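Local coordinates for protein putative phosphoglycolate phosphatase (Lactobacillus delbrueckii, PDB 2HI0) that belongs to the haloacid dehalogenase-like hydrolases and probably acts as a phosphoglycolate phosphatase, removing phosphate from its substrate, at residues 16-19 with 20-24; 42-45 with 46-50. All coordinates share one frame; numbering follows the deposited sequence.

Interaction 1 of 2, residues 16-19 with 20-24; sequences LDTS and ADLTS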
loop_
_atom_site.group_PDB
_atom_site.type_symbol
_atom_site.label_atom_id
_atom_site.label_comp_id
_atom_site.label_asym_id
_atom_site.label_seq_id
_atom_site.Cartn_x
_atom_site.Cartn_y
_atom_site.Cartn_z
ATOM N N LEU A 16 6.155 2.312 5.807
ATOM C CA LEU A 16 7.450 1.844 5.307
ATOM C C LEU A 16 7.812 2.531 3.988
ATOM O O LEU A 16 6.991 2.621 3.070
ATOM C CB LEU A 16 7.477 0.322 5.103
ATOM C CG LEU A 16 7.549 -0.483 6.410
ATOM C CD1 LEU A 16 7.628 -1.952 6.077
ATOM C CD2 LEU A 16 8.761 -0.114 7.268
ATOM N N ASP A 17 9.076 2.965 3.917
ATOM C CA ASP A 17 9.674 3.625 2.770
ATOM C C ASP A 17 10.215 2.490 1.865
ATOM O O ASP A 17 11.360 2.032 2.015
ATOM C CB ASP A 17 10.774 4.535 3.292
ATOM C CG ASP A 17 11.374 5.414 2.253
ATOM O OD1 ASP A 17 11.142 5.203 1.041
ATOM O OD2 ASP A 17 12.102 6.315 2.723
ATOM N N THR A 18 9.369 2.031 0.928
ATOM C CA THR A 18 9.623 0.802 0.140
ATOM C C THR A 18 10.004 1.018 -1.317
ATOM O O THR A 18 10.312 0.044 -2.023
ATOM C CB THR A 18 8.336 -0.082 0.143
ATOM O OG1 THR A 18 7.251 0.697 -0.285
ATOM C CG2 THR A 18 8.000 -0.651 1.540
ATOM N N SER A 19 9.901 2.275 -1.812
ATOM C CA SER A 19 9.989 2.464 -3.265
ATOM C C SER A 19 11.332 2.075 -3.854
ATOM O O SER A 19 11.381 1.541 -4.930
ATOM C CB SER A 19 9.654 3.903 -3.614
ATOM O OG SER A 19 10.403 4.831 -2.870
ATOM N N ALA A 20 12.419 2.282 -3.118
ATOM C CA ALA A 20 13.728 1.880 -3.665
ATOM C C ALA A 20 13.840 0.383 -3.886
ATOM O O ALA A 20 14.278 -0.058 -4.957
ATOM C CB ALA A 20 14.892 2.355 -2.781
ATOM N N ASP A 21 13.450 -0.423 -2.890
ATOM C CA ASP A 21 13.572 -1.885 -2.980
ATOM C C ASP A 21 12.591 -2.411 -4.025
ATOM O O ASP A 21 12.879 -3.365 -4.762
ATOM C CB ASP A 21 13.333 -2.559 -1.614
ATOM C CG ASP A 21 14.531 -2.436 -0.654
ATOM O OD1 ASP A 21 15.668 -2.113 -1.071
ATOM O OD2 ASP A 21 14.360 -2.679 0.568
ATOM N N LEU A 22 11.418 -1.780 -4.116
ATOM C CA LEU A 22 10.459 -2.186 -5.165
ATOM C C LEU A 22 11.023 -1.971 -6.595
ATOM O O LEU A 22 10.853 -2.794 -7.510
ATOM C CB LEU A 22 9.113 -1.434 -5.011
ATOM C CG LEU A 22 8.199 -1.879 -3.884
ATOM C CD1 LEU A 22 7.097 -0.816 -3.733
ATOM C CD2 LEU A 22 7.573 -3.249 -4.056
ATOM N N THR A 23 11.703 -0.832 -6.741
ATOM C CA THR A 23 12.313 -0.406 -8.004
ATOM C C THR A 23 13.400 -1.393 -8.400
ATOM O O THR A 23 13.430 -1.876 -9.505
ATOM C CB THR A 23 12.849 1.045 -7.862
ATOM O OG1 THR A 23 11.742 1.928 -7.624
ATOM C CG2 THR A 23 13.548 1.510 -9.128
ATOM N N SER A 24 14.300 -1.688 -7.467
ATOM C CA SER A 24 15.373 -2.634 -7.718
ATOM C C SER A 24 14.826 -4.012 -8.118
ATOM O O SER A 24 15.318 -4.649 -9.058
ATOM C CB SER A 24 16.250 -2.745 -6.466
ATOM O OG SER A 24 17.340 -3.602 -6.722
HETATM O O HOH W 1 13.149 0.706 -0.176
HETATM O O HOH W 2 12.862 3.620 -0.542
#

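Interaction 2 of 2, residues 42-45 with 46-50; sequences EDIK and NFFGS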
loop_
_atom_site.group_PDB
_atom_site.type_symbol
_atom_site.label_atom_id
_atom_site.label_comp_id
_atom_site.label_asym_id
_atom_site.label_seq_id
_atom_site.Cartn_x
_atom_site.Cartn_y
_atom_site.Cartn_z
ATOM N N GLU A 42 10.235 7.106 -9.132
ATOM C CA GLU A 42 9.006 7.826 -9.462
ATOM C C GLU A 42 8.078 6.966 -10.334
ATOM O O GLU A 42 6.852 7.056 -10.215
ATOM C CB GLU A 42 9.275 9.177 -10.160
ATOM C CG GLU A 42 9.856 10.283 -9.264
ATOM C CD GLU A 42 9.076 10.554 -7.959
ATOM O OE1 GLU A 42 7.994 11.177 -8.034
ATOM O OE2 GLU A 42 9.555 10.164 -6.853
ATOM N N ASP A 43 8.656 6.135 -11.207
ATOM C CA ASP A 43 7.860 5.223 -12.029
ATOM C C ASP A 43 7.145 4.251 -11.081
ATOM O O ASP A 43 5.937 3.978 -11.203
ATOM C CB ASP A 43 8.732 4.435 -13.013
ATOM C CG ASP A 43 9.302 5.281 -14.145
ATOM O OD1 ASP A 43 8.655 6.268 -14.581
ATOM O OD2 ASP A 43 10.399 4.899 -14.618
ATOM N N ILE A 44 7.912 3.702 -10.149
ATOM C CA ILE A 44 7.348 2.699 -9.239
ATOM C C ILE A 44 6.175 3.255 -8.419
ATOM O O ILE A 44 5.228 2.536 -8.118
ATOM C CB ILE A 44 8.472 2.073 -8.310
ATOM C CG1 ILE A 44 8.978 0.766 -8.924
ATOM C CG2 ILE A 44 8.010 1.880 -6.889
ATOM C CD1 ILE A 44 9.698 0.941 -10.259
ATOM N N LYS A 45 6.249 4.527 -8.039
ATOM C CA LYS A 45 5.145 5.185 -7.314
ATOM C C LYS A 45 3.860 5.270 -8.122
ATOM O O LYS A 45 2.761 5.367 -7.550
ATOM C CB LYS A 45 5.590 6.561 -6.837
ATOM C CG LYS A 45 6.702 6.524 -5.806
ATOM C CD LYS A 45 7.165 7.901 -5.429
ATOM C CE LYS A 45 8.088 7.836 -4.231
ATOM N NZ LYS A 45 8.784 9.154 -3.995
ATOM N N ASN A 46 3.999 5.188 -9.443
ATOM C CA ASN A 46 2.850 5.109 -10.366
ATOM C C ASN A 46 2.396 3.666 -10.633
ATOM O O ASN A 46 1.281 3.423 -11.115
ATOM C CB ASN A 46 3.174 5.765 -11.712
ATOM C CG ASN A 46 3.164 7.257 -11.651
ATOM O OD1 ASN A 46 2.134 7.902 -11.922
ATOM N ND2 ASN A 46 4.298 7.830 -11.280
ATOM N N PHE A 47 3.248 2.689 -10.370
ATOM C CA PHE A 47 2.854 1.306 -10.644
ATOM C C PHE A 47 2.166 0.606 -9.496
ATOM O O PHE A 47 1.216 -0.111 -9.688
ATOM C CB PHE A 47 4.041 0.460 -11.075
ATOM C CG PHE A 47 4.822 0.994 -12.279
ATOM C CD1 PHE A 47 4.235 1.802 -13.240
ATOM C CD2 PHE A 47 6.159 0.609 -12.437
ATOM C CE1 PHE A 47 4.987 2.272 -14.301
ATOM C CE2 PHE A 47 6.889 1.040 -13.483
ATOM C CZ PHE A 47 6.293 1.873 -14.433
ATOM N N PHE A 48 2.665 0.821 -8.294
ATOM C CA PHE A 48 2.158 0.073 -7.132
ATOM C C PHE A 48 0.933 0.774 -6.477
ATOM O O PHE A 48 0.635 1.918 -6.819
ATOM C CB PHE A 48 3.340 -0.189 -6.189
ATOM C CG PHE A 48 4.267 -1.249 -6.713
ATOM C CD1 PHE A 48 4.006 -2.587 -6.456
ATOM C CD2 PHE A 48 5.351 -0.952 -7.515
ATOM C CE1 PHE A 48 4.809 -3.561 -6.955
ATOM C CE2 PHE A 48 6.151 -1.955 -8.022
ATOM C CZ PHE A 48 5.872 -3.244 -7.743
ATOM N N GLY A 49 0.201 0.053 -5.610
ATOM C CA GLY A 49 -1.015 0.534 -4.936
ATOM C C GLY A 49 -2.182 -0.445 -5.062
ATOM O O GLY A 49 -3.030 -0.596 -4.160
ATOM N N SER A 50 -2.202 -1.125 -6.181
ATOM C CA SER A 50 -3.308 -2.007 -6.530
ATOM C C SER A 50 -2.901 -3.469 -6.648
ATOM O O SER A 50 -3.574 -4.243 -7.329
ATOM C CB SER A 50 -3.969 -1.535 -7.833
ATOM O OG SER A 50 -4.628 -0.289 -7.658
HETATM O O HOH W 3 0.382 4.507 -6.783
#

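Interaction 1 of 2, residues 16-19 with 20-24
The carbonyl of S19 takes two bonds from T23, one from each side of its plane. OG1 of T23 comes in tilted to one side and donates to S19 O at 2.7 Å. T23 N, tilted to the other, donates to the same oxygen at 3.0 Å. The hydroxyl reaches back because OG1 lies beside the backbone N of its own residue (chi1 -64°). One residue earlier, L22 N donates to T18 O at 3.0 Å, almost in line with the carbonyl. L22 and T18 lie side by side, with CD1 of L22 3.8 Å from OG1 of T18. These bonds form the first turn of helix 19-32, with T18 between it and the short, weakly bonded strand 16-17. In the haloacid dehalogenase fold this stretch leads from the core domain towards the helical cap. T18 OG1 is itself hydrogen-bonded to D12, a ligand of the bound sodium ion. One water accepts from D21 N and donates to D17 O. A second accepts from A20 N at 2.9 Å and donates to D17 OD1. The D21 carboxylate is hydrogen-bonded to T109 OG1 and to the backbone N of I107 and K108.

Interaction 2 of 2, residues 42-45 with 46-50
N46 doubles back on the preceding turn through its amide. Its ND2 donates to the backbone O of E42 at 2.9 Å, and that oxygen lies in the plane of the N46 amide. With CG beside the backbone N (chi1 -76°), the side chain folds back along the helix towards E42. The backbone bonds tighten at this end. N46 N reaches D43 O from above the carbonyl plane, and F47 N reaches I44 O in the same manner, both three residues back. F48 N also bonds to I44 O, at 3.1 Å and nearly straight on, so this oxygen takes two donors. F48 then leaves the helix. A water donates to K45 O and to F48 O, at 2.6 Å from each, and bridges the last turn.

One salt bridge lies within the helix: E42 OE2 meets K45 NZ at 3.1 Å. It belongs to one of two conformers of E42, so it is not certain. D43 OD1 makes another with R68 of helix 68-71.

The rings meet both carbonyl oxygens and aliphatic groups. D43 O sits over the centre of one face of the F47 ring, and I44 O lies at the edge of the F48 ring. Among the carbon contacts, CZ of F47 lies 3.8 Å from D43 CB. I44 crosses F47 at about a right angle, with I44 CD1 4.2 Å from F47 CD2. It runs alongside F48, where I44 CG2 is 3.9 Å from F48 CD2. F39 meets the F47 ring edge-to-face. With an alanine in place of F47, D43 O would probably lose the ring face beneath it and F39 its aromatic partner.

Helix 41-47 is thus held among other helices. I44 and F47 face helix 19-32, F48 touches A55 of helix 52-63, and F47 touches L71 of helix 68-71.

How the interactions relate
Interactions 1 and 2 hold the start of helix 19-32 and the end of helix 41-47, which follow each other in the chain. The two meet directly. T23 OG1 lies 3.3 Å from I44 CG1, and L22 CD2 lies 4.0 Å from F48 CE1. Interaction 1 is buried. Its chemistry is mainly polar, with a side-chain hydroxyl and waters serving the backbone at a helix start. Interaction 2 is partly buried. Its I44, F47 and F48 are inside, while E42 is exposed and K45 and N46 are partly so. Rings and aliphatic groups fill its inner side, and a salt bridge, uncertain because it rests on one conformer, lies on the outer one.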